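Local coordinates for PAC2 family protein (Mycobacterium tuberculosis, PDB 2WAM) that is a PAC2-family protein of unknown function, representing a gene family duplicated in actinobacteria, at residues R64-H70 with V172-L178; E151-W156 with P216-S220; T180-A184 with E334-L339. All coordinates share one frame; numbering follows the deposited sequence.

Contact 1 of 3, residues R64-H70 with V172-L178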
ATOM      1  N   ARG A  64      19.003  12.568 -30.732  1.00 62.59           N
ATOM      2  CA  ARG A  64      18.585  11.175 -30.856  1.00 55.50           C
ATOM      3  C   ARG A  64      18.536  10.497 -29.475  1.00 50.53           C
ATOM      4  O   ARG A  64      19.289  10.850 -28.570  1.00 47.26           O
ATOM      5  CB  ARG A  64      19.607  10.483 -31.744  1.00 54.85           C
ATOM      6  CG  ARG A  64      19.164   9.293 -32.551  1.00 64.35           C
ATOM      7  CD  ARG A  64      20.336   8.938 -33.484  1.00 73.14           C
ATOM      8  NE  ARG A  64      20.313   7.575 -34.003  1.00 70.81           N
ATOM      9  CZ  ARG A  64      19.404   7.126 -34.861  1.00 80.39           C
ATOM     10  NH1 ARG A  64      18.432   7.930 -35.278  1.00 85.10           N
ATOM     11  NH2 ARG A  64      19.460   5.874 -35.294  1.00 81.84           N
ATOM     12  N   GLY A  65      17.655   9.520 -29.305  1.00 47.80           N
ATOM     13  CA  GLY A  65      17.532   8.853 -28.022  1.00 40.40           C
ATOM     14  C   GLY A  65      18.551   7.749 -27.802  1.00 38.99           C
ATOM     15  O   GLY A  65      19.194   7.294 -28.754  1.00 43.49           O
ATOM     16  N   PRO A  66      18.689   7.296 -26.544  1.00 35.26           N
ATOM     17  CA  PRO A  66      19.616   6.234 -26.124  1.00 38.74           C
ATOM     18  C   PRO A  66      19.228   4.833 -26.609  1.00 40.43           C
ATOM     19  O   PRO A  66      18.057   4.503 -26.757  1.00 39.65           O
ATOM     20  CB  PRO A  66      19.512   6.250 -24.594  1.00 30.39           C
ATOM     21  CG  PRO A  66      18.566   7.339 -24.239  1.00 31.88           C
ATOM     22  CD  PRO A  66      17.788   7.688 -25.451  1.00 37.08           C
ATOM     23  N   VAL A  67      20.242   4.013 -26.838  1.00 39.52           N
ATOM     24  CA  VAL A  67      20.076   2.576 -26.997  1.00 38.56           C
ATOM     25  C   VAL A  67      19.953   1.928 -25.604  1.00 41.44           C
ATOM     26  O   VAL A  67      20.602   2.358 -24.646  1.00 32.95           O
ATOM     27  CB  VAL A  67      21.283   1.995 -27.766  1.00 40.10           C
ATOM     28  CG1 VAL A  67      21.389   0.503 -27.593  1.00 39.67           C
ATOM     29  CG2 VAL A  67      21.180   2.361 -29.229  1.00 46.51           C
ATOM     30  N   LEU A  68      19.090   0.922 -25.484  1.00 41.88           N
ATOM     31  CA  LEU A  68      18.966   0.164 -24.251  1.00 35.38           C
ATOM     32  C   LEU A  68      19.487  -1.244 -24.487  1.00 36.86           C
ATOM     33  O   LEU A  68      18.996  -1.945 -25.364  1.00 35.71           O
ATOM     34  CB  LEU A  68      17.510   0.098 -23.778  1.00 38.46           C
ATOM     35  CG  LEU A  68      17.232  -0.906 -22.645  1.00 32.31           C
ATOM     36  CD1 LEU A  68      18.068  -0.604 -21.396  1.00 20.97           C
ATOM     37  CD2 LEU A  68      15.757  -0.947 -22.297  1.00 24.31           C
ATOM     38  N   VAL A  69      20.481  -1.645 -23.701  1.00 33.69           N
ATOM     39  CA  VAL A  69      21.019  -2.999 -23.746  1.00 30.75           C
ATOM     40  C   VAL A  69      20.549  -3.739 -22.504  1.00 26.94           C
ATOM     41  O   VAL A  69      20.675  -3.216 -21.401  1.00 35.34           O
ATOM     42  CB  VAL A  69      22.570  -2.995 -23.740  1.00 23.93           C
ATOM     43  CG1 VAL A  69      23.098  -4.400 -23.821  1.00 20.25           C
ATOM     44  CG2 VAL A  69      23.115  -2.149 -24.875  1.00 22.37           C
ATOM     45  N   HIS A  70      20.002  -4.941 -22.671  1.00 23.35           N
ATOM     46  CA  HIS A  70      19.638  -5.777 -21.518  1.00 28.86           C
ATOM     47  C   HIS A  70      20.438  -7.076 -21.459  1.00 33.08           C
ATOM     48  O   HIS A  70      20.555  -7.810 -22.452  1.00 31.97           O
ATOM     49  CB  HIS A  70      18.110  -6.023 -21.384  1.00 20.25           C
ATOM     50  CG  HIS A  70      17.440  -6.542 -22.622  1.00 25.90           C
ATOM     51  ND1 HIS A  70      16.899  -7.809 -22.700  1.00 28.21           N
ATOM     52  CD2 HIS A  70      17.175  -5.951 -23.814  1.00 33.70           C
ATOM     53  CE1 HIS A  70      16.347  -7.981 -23.889  1.00 26.97           C
ATOM     54  NE2 HIS A  70      16.501  -6.869 -24.586  1.00 26.81           N
ATOM     55  N   VAL A 172      14.315   5.945 -25.162  1.00 35.81           N
ATOM     56  CA  VAL A 172      14.940   4.813 -25.837  1.00 30.59           C
ATOM     57  C   VAL A 172      14.467   4.624 -27.275  1.00 32.25           C
ATOM     58  O   VAL A 172      13.269   4.646 -27.555  1.00 37.88           O
ATOM     59  CB  VAL A 172      14.728   3.517 -25.039  1.00 31.51           C
ATOM     60  CG1 VAL A 172      15.033   2.291 -25.897  1.00 26.10           C
ATOM     61  CG2 VAL A 172      15.588   3.550 -23.791  1.00 30.32           C
ATOM     62  N   ARG A 173      15.416   4.422 -28.183  1.00 32.27           N
ATOM     63  CA  ARG A 173      15.105   4.323 -29.606  1.00 45.43           C
ATOM     64  C   ARG A 173      15.317   2.911 -30.163  1.00 40.51           C
ATOM     65  O   ARG A 173      14.937   2.610 -31.296  1.00 38.38           O
ATOM     66  CB  ARG A 173      15.950   5.322 -30.397  1.00 41.72           C
ATOM     67  CG  ARG A 173      17.409   4.918 -30.507  1.00 36.38           C
ATOM     68  CD  ARG A 173      18.235   5.931 -31.278  1.00 32.42           C
ATOM     69  NE  ARG A 173      19.667   5.633 -31.205  1.00 33.59           N
ATOM     70  CZ  ARG A 173      20.257   4.693 -31.934  1.00 37.44           C
ATOM     71  NH1 ARG A 173      19.543   3.956 -32.786  1.00 41.42           N
ATOM     72  NH2 ARG A 173      21.555   4.483 -31.814  1.00 34.97           N
ATOM     73  N   GLN A 174      15.917   2.051 -29.352  1.00 33.57           N
ATOM     74  CA  GLN A 174      16.288   0.707 -29.776  1.00 30.80           C
ATOM     75  C   GLN A 174      16.675  -0.118 -28.552  1.00 28.70           C
ATOM     76  O   GLN A 174      17.410   0.354 -27.688  1.00 31.85           O
ATOM     77  CB  GLN A 174      17.463   0.771 -30.744  1.00 26.78           C
ATOM     78  CG  GLN A 174      17.921  -0.568 -31.271  1.00 34.34           C
ATOM     79  CD  GLN A 174      19.072  -0.429 -32.261  1.00 46.02           C
ATOM     80  OE1 GLN A 174      20.228  -0.286 -31.866  1.00 49.14           O
ATOM     81  NE2 GLN A 174      18.758  -0.484 -33.553  1.00 42.45           N
ATOM     82  N   THR A 175      16.173  -1.344 -28.481  1.00 30.16           N
ATOM     83  CA  THR A 175      16.439  -2.224 -27.358  1.00 34.91           C
ATOM     84  C   THR A 175      17.149  -3.482 -27.833  1.00 40.55           C
ATOM     85  O   THR A 175      16.603  -4.243 -28.623  1.00 43.61           O
ATOM     86  CB  THR A 175      15.139  -2.604 -26.624  1.00 32.54           C
ATOM     87  OG1 THR A 175      14.503  -1.415 -26.148  1.00 33.83           O
ATOM     88  CG2 THR A 175      15.440  -3.507 -25.438  1.00 24.98           C
ATOM     89  N   ILE A 176      18.369  -3.683 -27.341  1.00 40.35           N
ATOM     90  CA  ILE A 176      19.222  -4.792 -27.761  1.00 33.09           C
ATOM     91  C   ILE A 176      19.400  -5.811 -26.633  1.00 35.58           C
ATOM     92  O   ILE A 176      19.928  -5.478 -25.576  1.00 34.57           O
ATOM     93  CB  ILE A 176      20.631  -4.295 -28.162  1.00 26.94           C
ATOM     94  CG1 ILE A 176      20.544  -3.134 -29.143  1.00 30.86           C
ATOM     95  CG2 ILE A 176      21.468  -5.424 -28.732  1.00 26.91           C
ATOM     96  CD1 ILE A 176      21.877  -2.674 -29.643  1.00 25.68           C
ATOM     97  N   GLY A 177      18.982  -7.053 -26.874  1.00 29.56           N
ATOM     98  CA  GLY A 177      19.132  -8.106 -25.891  1.00 27.53           C
ATOM     99  C   GLY A 177      20.322  -9.036 -26.100  1.00 33.13           C
ATOM    100  O   GLY A 177      20.711  -9.350 -27.231  1.00 26.24           O
ATOM    101  N   LEU A 178      20.897  -9.492 -24.993  1.00 26.15           N
ATOM    102  CA  LEU A 178      22.001 -10.433 -25.063  1.00 28.19           C
ATOM    103  C   LEU A 178      21.581 -11.843 -24.648  1.00 33.57           C
ATOM    104  O   LEU A 178      20.798 -12.023 -23.712  1.00 26.11           O
ATOM    105  CB  LEU A 178      23.162  -9.956 -24.198  1.00 32.22           C
ATOM    106  CG  LEU A 178      23.664  -8.536 -24.451  1.00 32.02           C
ATOM    107  CD1 LEU A 178      25.036  -8.333 -23.791  1.00 28.60           C
ATOM    108  CD2 LEU A 178      23.709  -8.259 -25.940  1.00 22.80           C
TER
HETATM  109  O   HOH W   1      15.639  -6.716 -27.207  1.00 32.95           O

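Contact 2 of 3, residues E151-W156 with P216-S220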
ATOM      1  N   GLU A 151      18.237 -12.412 -13.802  1.00 26.43           N
ATOM      2  CA  GLU A 151      16.856 -12.639 -14.225  1.00 27.01           C
ATOM      3  C   GLU A 151      15.998 -12.931 -12.992  1.00 30.49           C
ATOM      4  O   GLU A 151      16.321 -13.823 -12.208  1.00 29.26           O
ATOM      5  CB  GLU A 151      16.792 -13.816 -15.193  1.00 26.83           C
ATOM      6  CG  GLU A 151      15.401 -14.193 -15.658  1.00 28.24           C
ATOM      7  CD  GLU A 151      15.412 -15.475 -16.461  1.00 33.45           C
ATOM      8  OE1 GLU A 151      15.879 -16.497 -15.925  1.00 43.31           O
ATOM      9  OE2 GLU A 151      14.971 -15.464 -17.627  1.00 27.55           O
ATOM     10  N   PRO A 152      14.910 -12.171 -12.804  1.00 22.09           N
ATOM     11  CA  PRO A 152      14.005 -12.423 -11.676  1.00 23.48           C
ATOM     12  C   PRO A 152      13.306 -13.793 -11.774  1.00 23.81           C
ATOM     13  O   PRO A 152      13.179 -14.341 -12.862  1.00 22.35           O
ATOM     14  CB  PRO A 152      12.960 -11.300 -11.791  1.00 24.72           C
ATOM     15  CG  PRO A 152      13.440 -10.365 -12.869  1.00 24.78           C
ATOM     16  CD  PRO A 152      14.400 -11.135 -13.718  1.00 25.68           C
ATOM     17  N   ASP A 153      12.869 -14.339 -10.644  1.00 20.86           N
ATOM     18  CA  ASP A 153      12.017 -15.528 -10.650  1.00 25.61           C
ATOM     19  C   ASP A 153      10.555 -15.091 -10.702  1.00 29.94           C
ATOM     20  O   ASP A 153       9.724 -15.725 -11.345  1.00 32.32           O
ATOM     21  CB  ASP A 153      12.229 -16.374  -9.391  1.00 28.60           C
ATOM     22  CG  ASP A 153      13.616 -16.929  -9.294  1.00 35.64           C
ATOM     23  OD1 ASP A 153      14.489 -16.239  -8.746  1.00 39.26           O
ATOM     24  OD2 ASP A 153      13.833 -18.061  -9.760  1.00 42.49           O
ATOM     25  N   LEU A 154      10.265 -13.994 -10.019  1.00 28.59           N
ATOM     26  CA  LEU A 154       8.903 -13.538  -9.818  1.00 27.85           C
ATOM     27  C   LEU A 154       8.539 -12.346 -10.685  1.00 25.61           C
ATOM     28  O   LEU A 154       9.416 -11.645 -11.189  1.00 27.36           O
ATOM     29  CB  LEU A 154       8.723 -13.150  -8.356  1.00 27.33           C
ATOM     30  CG  LEU A 154       9.184 -14.220  -7.375  1.00 28.97           C
ATOM     31  CD1 LEU A 154       8.938 -13.756  -5.962  1.00 20.73           C
ATOM     32  CD2 LEU A 154       8.463 -15.547  -7.647  1.00 20.73           C
ATOM     33  N   LYS A 155       7.235 -12.147 -10.862  1.00 22.61           N
ATOM     34  CA  LYS A 155       6.659 -10.903 -11.381  1.00 22.34           C
ATOM     35  C   LYS A 155       7.185 -10.370 -12.714  1.00 33.64           C
ATOM     36  O   LYS A 155       7.441  -9.170 -12.831  1.00 31.55           O
ATOM     37  CB  LYS A 155       6.845  -9.806 -10.344  1.00 21.28           C
ATOM     38  CG  LYS A 155       6.121 -10.053  -9.065  1.00 24.38           C
ATOM     39  CD  LYS A 155       6.773  -9.279  -7.948  1.00 23.60           C
ATOM     40  CE  LYS A 155       5.905  -9.293  -6.715  1.00 32.92           C
ATOM     41  NZ  LYS A 155       6.743  -9.040  -5.548  1.00 46.73           N
ATOM     42  N   TRP A 156       7.325 -11.230 -13.716  1.00 21.27           N
ATOM     43  CA  TRP A 156       7.878 -10.794 -14.993  1.00 23.59           C
ATOM     44  C   TRP A 156       7.071  -9.682 -15.653  1.00 28.80           C
ATOM     45  O   TRP A 156       7.635  -8.787 -16.275  1.00 34.09           O
ATOM     46  CB  TRP A 156       8.006 -11.971 -15.961  1.00 25.16           C
ATOM     47  CG  TRP A 156       9.131 -12.897 -15.657  1.00 28.50           C
ATOM     48  CD1 TRP A 156       9.893 -12.934 -14.518  1.00 28.21           C
ATOM     49  CD2 TRP A 156       9.604 -13.952 -16.489  1.00 27.81           C
ATOM     50  NE1 TRP A 156      10.825 -13.937 -14.607  1.00 25.52           N
ATOM     51  CE2 TRP A 156      10.664 -14.584 -15.808  1.00 26.33           C
ATOM     52  CE3 TRP A 156       9.240 -14.427 -17.757  1.00 29.03           C
ATOM     53  CZ2 TRP A 156      11.357 -15.659 -16.343  1.00 30.12           C
ATOM     54  CZ3 TRP A 156       9.929 -15.488 -18.289  1.00 24.87           C
ATOM     55  CH2 TRP A 156      10.975 -16.098 -17.582  1.00 31.54           C
ATOM     56  N   PRO A 216      11.215 -22.289 -24.288  1.00 45.83           N
ATOM     57  CA  PRO A 216      10.921 -21.689 -22.985  1.00 46.18           C
ATOM     58  C   PRO A 216      11.224 -20.195 -23.012  1.00 41.83           C
ATOM     59  O   PRO A 216      12.261 -19.789 -23.528  1.00 42.10           O
ATOM     60  CB  PRO A 216      11.884 -22.426 -22.032  1.00 40.99           C
ATOM     61  CG  PRO A 216      12.833 -23.171 -22.932  1.00 47.74           C
ATOM     62  CD  PRO A 216      12.017 -23.508 -24.131  1.00 47.64           C
ATOM     63  N   GLY A 217      10.311 -19.387 -22.487  1.00 40.27           N
ATOM     64  CA  GLY A 217      10.506 -17.954 -22.447  1.00 37.16           C
ATOM     65  C   GLY A 217      11.492 -17.535 -21.378  1.00 32.77           C
ATOM     66  O   GLY A 217      11.719 -18.259 -20.402  1.00 30.21           O
ATOM     67  N   SER A 218      12.091 -16.370 -21.576  1.00 35.72           N
ATOM     68  CA  SER A 218      12.955 -15.749 -20.575  1.00 35.43           C
ATOM     69  C   SER A 218      12.559 -14.281 -20.364  1.00 34.09           C
ATOM     70  O   SER A 218      11.923 -13.670 -21.222  1.00 42.56           O
ATOM     71  CB  SER A 218      14.420 -15.858 -20.998  1.00 33.12           C
ATOM     72  OG  SER A 218      14.706 -15.050 -22.130  1.00 37.93           O
ATOM     73  N   ALA A 219      12.930 -13.707 -19.231  1.00 25.14           N
ATOM     74  CA  ALA A 219      12.593 -12.312 -18.976  1.00 27.56           C
ATOM     75  C   ALA A 219      13.102 -11.396 -20.086  1.00 30.75           C
ATOM     76  O   ALA A 219      12.392 -10.491 -20.521  1.00 29.58           O
ATOM     77  CB  ALA A 219      13.116 -11.863 -17.620  1.00 22.54           C
ATOM     78  N   SER A 220      14.328 -11.637 -20.544  1.00 20.80           N
ATOM     79  CA  SER A 220      14.900 -10.863 -21.650  1.00 28.48           C
ATOM     80  C   SER A 220      14.107 -11.045 -22.935  1.00 28.54           C
ATOM     81  O   SER A 220      13.776 -10.076 -23.604  1.00 31.43           O
ATOM     82  CB  SER A 220      16.371 -11.225 -21.896  1.00 32.87           C
ATOM     83  OG  SER A 220      17.246 -10.342 -21.215  1.00 29.63           O
TER
HETATM   84  O   HOH W   2      16.204 -13.441 -19.063  1.00 28.73           O

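Contact 3 of 3, residues T180-A184 with E334-L339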
ATOM      1  N   THR A 180      23.001 -16.334 -24.761  1.00 43.59           N
ATOM      2  CA  THR A 180      23.911 -17.418 -25.100  1.00 49.31           C
ATOM      3  C   THR A 180      23.099 -18.688 -25.276  1.00 56.33           C
ATOM      4  O   THR A 180      21.972 -18.803 -24.778  1.00 58.84           O
ATOM      5  CB  THR A 180      24.921 -17.735 -23.973  1.00 51.98           C
ATOM      6  OG1 THR A 180      24.256 -18.472 -22.933  1.00 46.15           O
ATOM      7  CG2 THR A 180      25.557 -16.484 -23.395  1.00 21.05           C
ATOM      8  N   VAL A 181      23.689 -19.646 -25.975  1.00 48.58           N
ATOM      9  CA  VAL A 181      23.156 -20.996 -26.049  1.00 42.86           C
ATOM     10  C   VAL A 181      24.347 -21.902 -26.340  1.00 46.88           C
ATOM     11  O   VAL A 181      25.231 -21.535 -27.111  1.00 49.54           O
ATOM     12  CB  VAL A 181      22.049 -21.123 -27.131  1.00 41.03           C
ATOM     13  CG1 VAL A 181      22.577 -20.730 -28.503  1.00 33.70           C
ATOM     14  CG2 VAL A 181      21.478 -22.534 -27.166  1.00 50.75           C
ATOM     15  N   PRO A 182      24.407 -23.064 -25.682  1.00 45.24           N
ATOM     16  CA  PRO A 182      25.479 -24.017 -25.998  1.00 45.91           C
ATOM     17  C   PRO A 182      25.157 -24.705 -27.314  1.00 43.38           C
ATOM     18  O   PRO A 182      23.996 -25.008 -27.540  1.00 47.80           O
ATOM     19  CB  PRO A 182      25.420 -25.029 -24.848  1.00 39.95           C
ATOM     20  CG  PRO A 182      24.501 -24.415 -23.812  1.00 45.88           C
ATOM     21  CD  PRO A 182      23.576 -23.510 -24.555  1.00 41.10           C
ATOM     22  N   MET A 183      26.153 -24.917 -28.168  1.00 38.63           N
ATOM     23  CA  MET A 183      25.943 -25.593 -29.441  1.00 45.32           C
ATOM     24  C   MET A 183      27.119 -26.507 -29.731  1.00 51.89           C
ATOM     25  O   MET A 183      28.219 -26.320 -29.201  1.00 38.84           O
ATOM     26  CB  MET A 183      25.785 -24.586 -30.587  1.00 42.17           C
ATOM     27  CG  MET A 183      24.599 -23.651 -30.432  1.00 44.27           C
ATOM     28  SD  MET A 183      23.010 -24.456 -30.738  1.00 67.54           S
ATOM     29  CE  MET A 183      23.067 -24.638 -32.518  1.00 60.34           C
ATOM     30  N   ALA A 184      26.879 -27.505 -30.569  1.00 59.05           N
ATOM     31  CA  ALA A 184      27.951 -28.372 -31.024  1.00 55.73           C
ATOM     32  C   ALA A 184      28.841 -27.624 -32.024  1.00 54.27           C
ATOM     33  O   ALA A 184      28.669 -27.752 -33.233  1.00 53.90           O
ATOM     34  CB  ALA A 184      27.374 -29.620 -31.646  1.00 50.77           C
ATOM     35  N   GLU A 334      18.698 -28.132 -32.608  1.00 96.14           N
ATOM     36  CA  GLU A 334      19.793 -27.954 -31.655  1.00 93.56           C
ATOM     37  C   GLU A 334      19.490 -26.773 -30.742  1.00 90.51           C
ATOM     38  O   GLU A 334      19.575 -26.879 -29.519  1.00 89.20           O
ATOM     39  CB  GLU A 334      21.131 -27.732 -32.368  1.00 86.61           C
ATOM     40  CG  GLU A 334      22.045 -28.954 -32.407  1.00 87.13           C
ATOM     41  CD  GLU A 334      23.409 -28.650 -33.025  1.00 86.76           C
ATOM     42  OE1 GLU A 334      24.167 -27.826 -32.457  1.00 63.23           O
ATOM     43  OE2 GLU A 334      23.726 -29.244 -34.083  1.00 95.76           O
ATOM     44  N   PHE A 335      19.128 -25.648 -31.347  1.00 86.34           N
ATOM     45  CA  PHE A 335      18.753 -24.466 -30.587  1.00 90.19           C
ATOM     46  C   PHE A 335      17.690 -24.797 -29.521  1.00 97.49           C
ATOM     47  O   PHE A 335      17.815 -24.385 -28.368  1.00 97.48           O
ATOM     48  CB  PHE A 335      18.270 -23.371 -31.540  1.00 86.62           C
ATOM     49  CG  PHE A 335      18.177 -22.011 -30.913  1.00 81.30           C
ATOM     50  CD1 PHE A 335      19.273 -21.161 -30.908  1.00 80.42           C
ATOM     51  CD2 PHE A 335      16.988 -21.572 -30.345  1.00 79.56           C
ATOM     52  CE1 PHE A 335      19.189 -19.901 -30.339  1.00 78.01           C
ATOM     53  CE2 PHE A 335      16.895 -20.312 -29.774  1.00 80.78           C
ATOM     54  CZ  PHE A 335      17.999 -19.475 -29.770  1.00 79.29           C
ATOM     55  N   GLU A 336      16.661 -25.554 -29.906  1.00102.01           N
ATOM     56  CA  GLU A 336      15.580 -25.946 -28.992  1.00101.52           C
ATOM     57  C   GLU A 336      16.037 -26.878 -27.869  1.00102.66           C
ATOM     58  O   GLU A 336      15.735 -26.650 -26.697  1.00100.85           O
ATOM     59  CB  GLU A 336      14.458 -26.645 -29.760  1.00105.57           C
ATOM     60  CG  GLU A 336      13.338 -25.752 -30.254  1.00109.57           C
ATOM     61  CD  GLU A 336      12.224 -26.552 -30.918  1.00113.58           C
ATOM     62  OE1 GLU A 336      12.492 -27.685 -31.379  1.00112.49           O
ATOM     63  OE2 GLU A 336      11.080 -26.051 -30.977  1.00113.42           O
ATOM     64  N   ARG A 337      16.742 -27.944 -28.239  1.00105.44           N
ATOM     65  CA  ARG A 337      17.153 -28.974 -27.287  1.00102.13           C
ATOM     66  C   ARG A 337      18.126 -28.431 -26.249  1.00 95.71           C
ATOM     67  O   ARG A 337      18.056 -28.790 -25.074  1.00 88.31           O
ATOM     68  CB  ARG A 337      17.778 -30.161 -28.029  1.00 98.72           C
ATOM     69  CG  ARG A 337      18.331 -31.244 -27.126  1.00 97.77           C
ATOM     70  CD  ARG A 337      18.751 -32.457 -27.935  1.00106.89           C
ATOM     71  NE  ARG A 337      19.512 -33.412 -27.133  1.00117.86           N
ATOM     72  CZ  ARG A 337      19.812 -34.651 -27.521  1.00123.47           C
ATOM     73  NH1 ARG A 337      19.410 -35.099 -28.704  1.00126.74           N
ATOM     74  NH2 ARG A 337      20.512 -35.447 -26.722  1.00120.52           N
ATOM     75  N   PHE A 338      19.026 -27.560 -26.703  1.00 96.73           N
ATOM     76  CA  PHE A 338      20.070 -26.975 -25.862  1.00 93.37           C
ATOM     77  C   PHE A 338      19.565 -25.838 -24.976  1.00 87.41           C
ATOM     78  O   PHE A 338      19.915 -25.766 -23.799  1.00 88.59           O
ATOM     79  CB  PHE A 338      21.227 -26.463 -26.723  1.00 94.21           C
ATOM     80  CG  PHE A 338      22.232 -27.517 -27.089  1.00 99.30           C
ATOM     81  CD1 PHE A 338      22.480 -27.826 -28.419  1.00102.25           C
ATOM     82  CD2 PHE A 338      22.939 -28.193 -26.105  1.00 99.78           C
ATOM     83  CE1 PHE A 338      23.411 -28.787 -28.759  1.00108.87           C
ATOM     84  CE2 PHE A 338      23.870 -29.154 -26.439  1.00103.41           C
ATOM     85  CZ  PHE A 338      24.107 -29.453 -27.768  1.00109.24           C
ATOM     86  N   LEU A 339      18.760 -24.943 -25.549  1.00 78.96           N
ATOM     87  CA  LEU A 339      18.214 -23.814 -24.798  1.00 70.38           C
ATOM     88  C   LEU A 339      17.234 -24.281 -23.717  1.00 71.80           C
ATOM     89  O   LEU A 339      17.278 -23.805 -22.586  1.00 71.39           O
ATOM     90  CB  LEU A 339      17.532 -22.810 -25.734  1.00 60.23           C
ATOM     91  CG  LEU A 339      17.224 -21.438 -25.126  1.00 60.52           C
ATOM     92  CD1 LEU A 339      18.436 -20.524 -25.193  1.00 53.53           C
ATOM     93  CD2 LEU A 339      16.035 -20.780 -25.808  1.00 68.28           C
TER

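Contact 1 of 3, residues R64-H70 with V172-L178
L68 and H70 hydrogen-bond to Q174 and I176 where two neighbouring parallel strands of the central mixed sheet, 67-73 and 174-183, run side by side. The backbone supplies a zipper: L68 N donates a hydrogen bond to Q174 O (2.8 Å), I176 N to L68 O, H70 N to I176 O and L178 N to H70 O. At the P66 end of the pairing, R173 N reaches P66 O at 3.0 Å; the proline nitrogen bears no hydrogen and needs no acceptor. The other edge of strand 67-73 is satisfied by strand 143-148, the far edge of 174-183 by strand 234-242.

On one face of the sheet V67 CG1 meets I176 CD1 and V69 CG1 meets L178 CG; V69 and L178 also pack on V261, and I176 on T264, of helix 251-265. Q174 on that face sends its amide NE2 to E233. In the loop before it, R173 has V67 CG2 over one face of its guanidinium, whereas the position of the poorly ordered R64 nearby is uncertain.

On the opposite face H70, with CG between backbone N and carbonyl carbon (chi1 52°), lays its ring over G177 in a CH-pi contact, G177 CA lying 3.5 Å from the ring centroid; a residue without a side chain suits this spot. Both ring nitrogens have partners: ND1 pairs with S220 OG, and H70 NE2 meets, at 2.8 Å, a water that donates to T175 O.

Contact 2 of 3, residues E151-W156 with P216-S220
W156 and A219 meet at the N-terminus of helix 219-229, whose N-cap is S218, close to the start of helix 156-169. The indole spreads one face over this first turn: A219 N lies 3.5 Å from W156 CH2, towards the rim of the ring system, while A219 CB stands over the five-membered ring, 4.2 Å from its centroid, in a CH-pi contact. G217 O comes instead to the indole edge, near the ring plane, and accepts a hydrogen bond from R113 of a second subunit. A small alanine lets the broad ring lie this close to the helix backbone. The ring's rotation is fixed from its own loop, because W156 NE1 donates to P152 O at 3.0 Å, with that oxygen almost in the ring plane.

E151 approaches A219 from the same side of the indole plane, past the rim of the ring. Its CG, anti to the backbone N (chi1 177°), packs on A219 CB at 3.8 Å, and the extended chain carries the carboxylate to the helix start. A water bridges OE2 to S220 N, and S218 turns its OG to N221 N. The positive end of the helix dipole probably favours the negative carboxylate. R110 and R113 of the second subunit hold E151 OE1, and Y109 of that subunit stacks on W156. On its anti side, E151 OE2 accepts a hydrogen bond from A219 N, 3.1 Å long.

Contact 3 of 3, residues T180-A184 with E334-L339
The ring of F338 presents one face to the backbone of strand 174-183: P182 O and M183 CA both lie over it. The sulfur of M183 approaches this ring obliquely, its SD 5.2 Å from the F338 centroid, a Met-aromatic contact. The second aromatic, F335, is met by V181 CG1 at its CE1, 3.9 Å away, neither squarely over the face nor at the edge.

The helical segment 334-339, part of the C-terminal helix 333-343, runs at 107° to strand segment 180-183 and covers it from one side. V181 is the hub: its CB points toward the helix and its two methyls divide, CG1 to F335 and CG2 to F338 CB at 4.0 Å, while L339 CD1 closes on its CB. Valine suits this strand site because its two methyls let one short side chain touch both phenylalanines, with CB against the leucine. P182 adds its ring carbon CB to F338 CD2, and T238 of the neighbouring strand packs on both V181 and F335.

At the end of the strand the flexible thioether of M183, bent at both chi2 (-74°) and chi3, folds back so that CE comes 3.4 Å from E334 OE1 and 3.7 Å from E334 CB. The same carboxylate oxygen accepts A184 N at 3.3 Å, a weak hydrogen bond. The contact is therefore mostly apolar: hydrophobic packing attaches the helix to the strand, with the weak bond from A184 N to E334 OE1 as its polar link at the partly exposed end.

Contacts 1 and 3 share strand 174-183, contact 1 at its beginning and contact 3 at its end; their centres are about 25 Å apart and lie on opposite sides of the chain's centre. Contact 2 stands about 19 Å from the centre of each, and touches contact 1 through the H70-S220 pair. Along the chain contact 1 closes before contact 3 opens, whereas contact 2 interleaves with both. Together they tie the central sheet to helix 219-229 and to the C-terminal helix 333-343, while contact 2 also lies at the interface with a second subunit.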